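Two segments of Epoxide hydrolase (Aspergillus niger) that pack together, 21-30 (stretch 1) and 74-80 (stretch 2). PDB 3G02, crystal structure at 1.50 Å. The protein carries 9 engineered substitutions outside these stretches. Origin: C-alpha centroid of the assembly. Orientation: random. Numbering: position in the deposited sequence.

Stretch 1, residues 21-30: TVSIPDEQLD
Stretch 2 74-80: DWRPFEA

A loop that turns into a helix (Thr21 to Pro25 extended, 26-30 helical, Pro25 as N-cap) lies against the first turns of helix 75-80. The helix axes come no closer than 12.8 Å, their N-to-C directions 127° apart, so side chains and loop backbone make the contact. Register is set by two CA pairs: Val22 CA lies 6.4 Å from Glu79 CA, and Leu29 CA lies 7.8 Å from Trp75 CA.

Asp74 (chi1 t) starts the second helix by capping it: its OD1 accepts from Arg76 N at 3.1 Å.

Trp75, chi1 t and chi2 -102°, points toward stretch 1 and supplies the apolar surface that Leu29, Ile24 and Val22 meet. Leu29 CD2 (rotamer m, t) sits 3.6 Å from Trp75 CG, Ile24 CG1 (m, m) 3.8 Å from Trp75 CE2, and Val22 CG1 (t) meets the ring edge 4.2 Å from Trp75 CZ2. The indole still satisfies its polar atom: Trp75 NE1 donates to Glu79 OE2 at 3.0 Å.

The CA-to-CB bond of Arg76 points sideways to stretch 1, but its m, m, t chain with chi4 -151° carries the guanidinium to the other stretch. Arg76 NH1 and NH2 both donate to Ile24 O, at 2.9 and 2.8 Å, a fork on one carbonyl. Arg76 NH2 also forms a salt bridge with Asp26 OD1 at 2.8 Å, and water 1 joins the same pair, donating to Asp26 OD1 and accepting from Arg76 NE, both at 2.7 Å. Leu29 CD1 covers one guanidinium face, 3.5 Å from Arg76 CZ, leaving the edge for polar partners.

Pro77 and Phe78 make no contact here. One turn beyond Trp75, Glu79 (t, t, chi3 70°) points toward the loop. Its OE2 accepts from Ile24 N at 2.8 Å and 169°, while Glu79 OE1 bridges to Arg76 NH1 at 2.8 Å. The rule is economical: a buried carboxylate and its neighbouring arginine together satisfy the N and O of Ile24, whose side chain packs against the indole.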

ATOM      1  N   THR A  21      27.997   4.297 -19.129  1.00 14.22           N
ATOM      2  CA  THR A  21      27.121   4.110 -20.274  1.00 14.60           C
ATOM      3  C   THR A  21      26.039   3.108 -19.896  1.00 14.32           C
ATOM      4  O   THR A  21      26.337   2.013 -19.408  1.00 14.49           O
ATOM      5  CB  THR A  21      27.906   3.599 -21.515  1.00 14.61           C
ATOM      6  OG1 THR A  21      28.997   4.484 -21.789  1.00 17.03           O
ATOM      7  CG2 THR A  21      27.007   3.518 -22.745  1.00 15.27           C
ATOM      8  N   VAL A  22      24.785   3.494 -20.101  1.00 14.01           N
ATOM      9  CA  VAL A  22      23.667   2.577 -19.901  1.00 14.20           C
ATOM     10  C   VAL A  22      23.651   1.568 -21.047  1.00 14.56           C
ATOM     11  O   VAL A  22      23.583   1.945 -22.217  1.00 14.39           O
ATOM     12  CB  VAL A  22      22.312   3.320 -19.806  1.00 13.93           C
ATOM     13  CG1 VAL A  22      21.178   2.328 -19.537  1.00 13.87           C
ATOM     14  CG2 VAL A  22      22.358   4.397 -18.720  1.00 14.04           C
ATOM     15  N   SER A  23      23.734   0.288 -20.695  1.00 15.09           N
ATOM     16  CA  SER A  23      23.772  -0.789 -21.672  1.00 15.73           C
ATOM     17  C   SER A  23      23.085  -2.019 -21.100  1.00 15.79           C
ATOM     18  O   SER A  23      23.739  -2.966 -20.653  1.00 15.90           O
ATOM     19  CB  SER A  23      25.219  -1.105 -22.071  1.00 15.77           C
ATOM     20  OG  SER A  23      25.258  -2.051 -23.124  1.00 17.87           O
ATOM     21  N   ILE A  24      21.754  -1.982 -21.100  1.00 15.84           N
ATOM     22  CA  ILE A  24      20.947  -3.080 -20.579  1.00 16.00           C
ATOM     23  C   ILE A  24      21.040  -4.268 -21.538  1.00 16.30           C
ATOM     24  O   ILE A  24      20.737  -4.128 -22.724  1.00 15.85           O
ATOM     25  CB  ILE A  24      19.461  -2.658 -20.377  1.00 15.98           C
ATOM     26  CG1 ILE A  24      19.342  -1.425 -19.461  1.00 15.77           C
ATOM     27  CG2 ILE A  24      18.621  -3.832 -19.859  1.00 15.82           C
ATOM     28  CD1 ILE A  24      19.884  -1.603 -18.042  1.00 15.68           C
ATOM     29  N   PRO A  25      21.482  -5.436 -21.031  1.00 17.02           N
ATOM     30  CA  PRO A  25      21.577  -6.623 -21.876  1.00 17.31           C
ATOM     31  C   PRO A  25      20.244  -6.992 -22.523  1.00 17.68           C
ATOM     32  O   PRO A  25      19.187  -6.833 -21.903  1.00 17.41           O
ATOM     33  CB  PRO A  25      22.010  -7.717 -20.893  1.00 17.31           C
ATOM     34  CG  PRO A  25      22.696  -6.987 -19.792  1.00 17.64           C
ATOM     35  CD  PRO A  25      21.932  -5.706 -19.653  1.00 17.05           C
ATOM     36  N   ASP A  26      20.305  -7.481 -23.762  1.00 18.03           N
ATOM     37  CA  ASP A  26      19.119  -7.918 -24.501  1.00 18.51           C
ATOM     38  C   ASP A  26      18.292  -8.927 -23.707  1.00 18.70           C
ATOM     39  O   ASP A  26      17.061  -8.872 -23.721  1.00 18.47           O
ATOM     40  CB  ASP A  26      19.510  -8.526 -25.853  1.00 18.75           C
ATOM     41  CG  ASP A  26      19.873  -7.477 -26.889  1.00 19.78           C
ATOM     42  OD1 ASP A  26      19.199  -6.424 -26.953  1.00 19.84           O
ATOM     43  OD2 ASP A  26      20.829  -7.718 -27.660  1.00 21.74           O
ATOM     44  N   GLU A  27      18.983  -9.838 -23.018  1.00 18.98           N
ATOM     45  CA  GLU A  27      18.347 -10.871 -22.197  1.00 19.59           C
ATOM     46  C   GLU A  27      17.439 -10.268 -21.122  1.00 18.84           C
ATOM     47  O   GLU A  27      16.380 -10.816 -20.824  1.00 18.95           O
ATOM     48  CB  GLU A  27      19.405 -11.776 -21.553  1.00 19.70           C
ATOM     49  CG  GLU A  27      18.924 -13.194 -21.271  1.00 21.65           C
ATOM     50  CD  GLU A  27      19.865 -13.988 -20.374  1.00 21.69           C
ATOM     51  OE1 GLU A  27      21.065 -14.108 -20.709  1.00 25.28           O
ATOM     52  OE2 GLU A  27      19.396 -14.505 -19.336  1.00 25.28           O
ATOM     53  N   GLN A  28      17.854  -9.134 -20.557  1.00 18.33           N
ATOM     54  CA  GLN A  28      17.071  -8.450 -19.525  1.00 18.00           C
ATOM     55  C   GLN A  28      15.836  -7.769 -20.107  1.00 17.27           C
ATOM     56  O   GLN A  28      14.776  -7.752 -19.478  1.00 16.86           O
ATOM     57  CB  GLN A  28      17.939  -7.455 -18.753  1.00 18.07           C
ATOM     58  CG  GLN A  28      18.927  -8.134 -17.806  1.00 19.02           C
ATOM     59  CD  GLN A  28      19.851  -7.162 -17.097  1.00 19.56           C
ATOM     60  OE1 GLN A  28      19.502  -6.001 -16.871  1.00 22.38           O
ATOM     61  NE2 GLN A  28      21.042  -7.638 -16.737  1.00 21.87           N
ATOM     62  N   LEU A  29      15.975  -7.221 -21.311  1.00 16.55           N
ATOM     63  CA  LEU A  29      14.848  -6.635 -22.026  1.00 16.31           C
ATOM     64  C   LEU A  29      13.851  -7.705 -22.450  1.00 16.19           C
ATOM     65  O   LEU A  29      12.637  -7.497 -22.370  1.00 15.85           O
ATOM     66  CB  LEU A  29      15.329  -5.828 -23.237  1.00 16.22           C
ATOM     67  CG  LEU A  29      16.178  -4.585 -22.954  1.00 16.43           C
ATOM     68  CD1 LEU A  29      16.564  -3.891 -24.249  1.00 16.69           C
ATOM     69  CD2 LEU A  29      15.444  -3.613 -22.028  1.00 16.55           C
ATOM     70  N   ASP A  30      14.371  -8.848 -22.901  1.00 15.95           N
ATOM     71  CA  ASP A  30      13.543 -10.007 -23.225  1.00 16.17           C
ATOM     72  C   ASP A  30      12.792 -10.487 -21.988  1.00 15.57           C
ATOM     73  O   ASP A  30      11.601 -10.791 -22.065  1.00 15.55           O
ATOM     74  CB  ASP A  30      14.395 -11.153 -23.781  1.00 16.61           C
ATOM     75  CG  ASP A  30      15.060 -10.815 -25.105  1.00 18.32           C
ATOM     76  OD1 ASP A  30      14.629  -9.855 -25.787  1.00 20.41           O
ATOM     77  OD2 ASP A  30      16.026 -11.524 -25.460  1.00 20.61           O
ATOM     78  N   ASP A  74      10.074   0.523 -27.057  1.00 15.42           N
ATOM     79  CA  ASP A  74      11.450   0.131 -27.339  1.00 15.57           C
ATOM     80  C   ASP A  74      12.385   0.869 -26.380  1.00 14.56           C
ATOM     81  O   ASP A  74      12.447   2.100 -26.370  1.00 14.64           O
ATOM     82  CB  ASP A  74      11.805   0.419 -28.805  1.00 15.99           C
ATOM     83  CG  ASP A  74      13.194  -0.095 -29.206  1.00 17.52           C
ATOM     84  OD1 ASP A  74      13.887  -0.757 -28.397  1.00 19.24           O
ATOM     85  OD2 ASP A  74      13.591   0.177 -30.361  1.00 20.28           O
ATOM     86  N   TRP A  75      13.106   0.098 -25.574  1.00 14.03           N
ATOM     87  CA  TRP A  75      14.052   0.645 -24.608  1.00 13.39           C
ATOM     88  C   TRP A  75      15.222   1.394 -25.260  1.00 13.36           C
ATOM     89  O   TRP A  75      15.699   2.393 -24.720  1.00 13.16           O
ATOM     90  CB  TRP A  75      14.583  -0.483 -23.715  1.00 13.02           C
ATOM     91  CG  TRP A  75      15.667  -0.055 -22.779  1.00 12.63           C
ATOM     92  CD1 TRP A  75      17.007  -0.275 -22.925  1.00 12.68           C
ATOM     93  CD2 TRP A  75      15.511   0.684 -21.560  1.00 11.49           C
ATOM     94  NE1 TRP A  75      17.694   0.273 -21.873  1.00 12.26           N
ATOM     95  CE2 TRP A  75      16.802   0.866 -21.015  1.00 11.73           C
ATOM     96  CE3 TRP A  75      14.404   1.201 -20.868  1.00 11.89           C
ATOM     97  CZ2 TRP A  75      17.019   1.547 -19.812  1.00 12.06           C
ATOM     98  CZ3 TRP A  75      14.621   1.875 -19.674  1.00 11.98           C
ATOM     99  CH2 TRP A  75      15.921   2.046 -19.159  1.00 12.29           C
ATOM    100  N   ARG A  76      15.678   0.907 -26.413  1.00 13.68           N
ATOM    101  CA  ARG A  76      16.933   1.401 -27.003  1.00 13.70           C
ATOM    102  C   ARG A  76      16.998   2.906 -27.322  1.00 13.33           C
ATOM    103  O   ARG A  76      17.996   3.545 -26.982  1.00 13.58           O
ATOM    104  CB  ARG A  76      17.356   0.556 -28.215  1.00 13.97           C
ATOM    105  CG  ARG A  76      17.690  -0.898 -27.897  1.00 14.77           C
ATOM    106  CD  ARG A  76      18.882  -1.036 -26.955  1.00 15.58           C
ATOM    107  NE  ARG A  76      19.160  -2.441 -26.665  1.00 17.07           N
ATOM    108  CZ  ARG A  76      19.713  -2.889 -25.541  1.00 16.21           C
ATOM    109  NH1 ARG A  76      20.047  -2.051 -24.569  1.00 16.26           N
ATOM    110  NH2 ARG A  76      19.918  -4.190 -25.382  1.00 16.26           N
ATOM    111  N   PRO A  77      15.960   3.480 -27.974  1.00 13.23           N
ATOM    112  CA  PRO A  77      15.972   4.938 -28.167  1.00 13.20           C
ATOM    113  C   PRO A  77      16.034   5.743 -26.864  1.00 12.84           C
ATOM    114  O   PRO A  77      16.721   6.767 -26.800  1.00 13.05           O
ATOM    115  CB  PRO A  77      14.650   5.204 -28.896  1.00 13.31           C
ATOM    116  CG  PRO A  77      14.350   3.925 -29.596  1.00 13.41           C
ATOM    117  CD  PRO A  77      14.778   2.870 -28.610  1.00 13.19           C
ATOM    118  N   PHE A  78      15.323   5.285 -25.835  1.00 12.54           N
ATOM    119  CA  PHE A  78      15.392   5.922 -24.525  1.00 11.97           C
ATOM    120  C   PHE A  78      16.790   5.796 -23.924  1.00 11.93           C
ATOM    121  O   PHE A  78      17.336   6.769 -23.404  1.00 11.52           O
ATOM    122  CB  PHE A  78      14.337   5.330 -23.588  1.00 11.79           C
ATOM    123  CG  PHE A  78      14.394   5.860 -22.178  1.00 11.55           C
ATOM    124  CD1 PHE A  78      14.251   7.220 -21.910  1.00 11.56           C
ATOM    125  CD2 PHE A  78      14.570   4.985 -21.114  1.00 11.15           C
ATOM    126  CE1 PHE A  78      14.296   7.698 -20.598  1.00 12.07           C
ATOM    127  CE2 PHE A  78      14.615   5.451 -19.802  1.00 11.53           C
ATOM    128  CZ  PHE A  78      14.478   6.809 -19.544  1.00 11.34           C
ATOM    129  N   GLU A  79      17.362   4.597 -24.010  1.00 12.14           N
ATOM    130  CA  GLU A  79      18.724   4.351 -23.549  1.00 12.50           C
ATOM    131  C   GLU A  79      19.718   5.272 -24.259  1.00 12.72           C
ATOM    132  O   GLU A  79      20.619   5.822 -23.627  1.00 12.84           O
ATOM    133  CB  GLU A  79      19.094   2.890 -23.776  1.00 12.60           C
ATOM    134  CG  GLU A  79      20.428   2.470 -23.210  1.00 13.07           C
ATOM    135  CD  GLU A  79      20.678   0.996 -23.418  1.00 14.07           C
ATOM    136  OE1 GLU A  79      20.903   0.590 -24.580  1.00 14.71           O
ATOM    137  OE2 GLU A  79      20.631   0.240 -22.426  1.00 14.58           O
ATOM    138  N   ALA A  80      19.535   5.453 -25.566  1.00 13.26           N
ATOM    139  CA  ALA A  80      20.382   6.368 -26.332  1.00 13.69           C
ATOM    140  C   ALA A  80      20.263   7.804 -25.826  1.00 13.98           C
ATOM    141  O   ALA A  80      21.263   8.528 -25.752  1.00 14.08           O
ATOM    142  CB  ALA A  80      20.055   6.290 -27.813  1.00 13.73           C
TER
HETATM  143  O   HOH W   1      19.807  -4.300 -28.523  1.00 21.92           O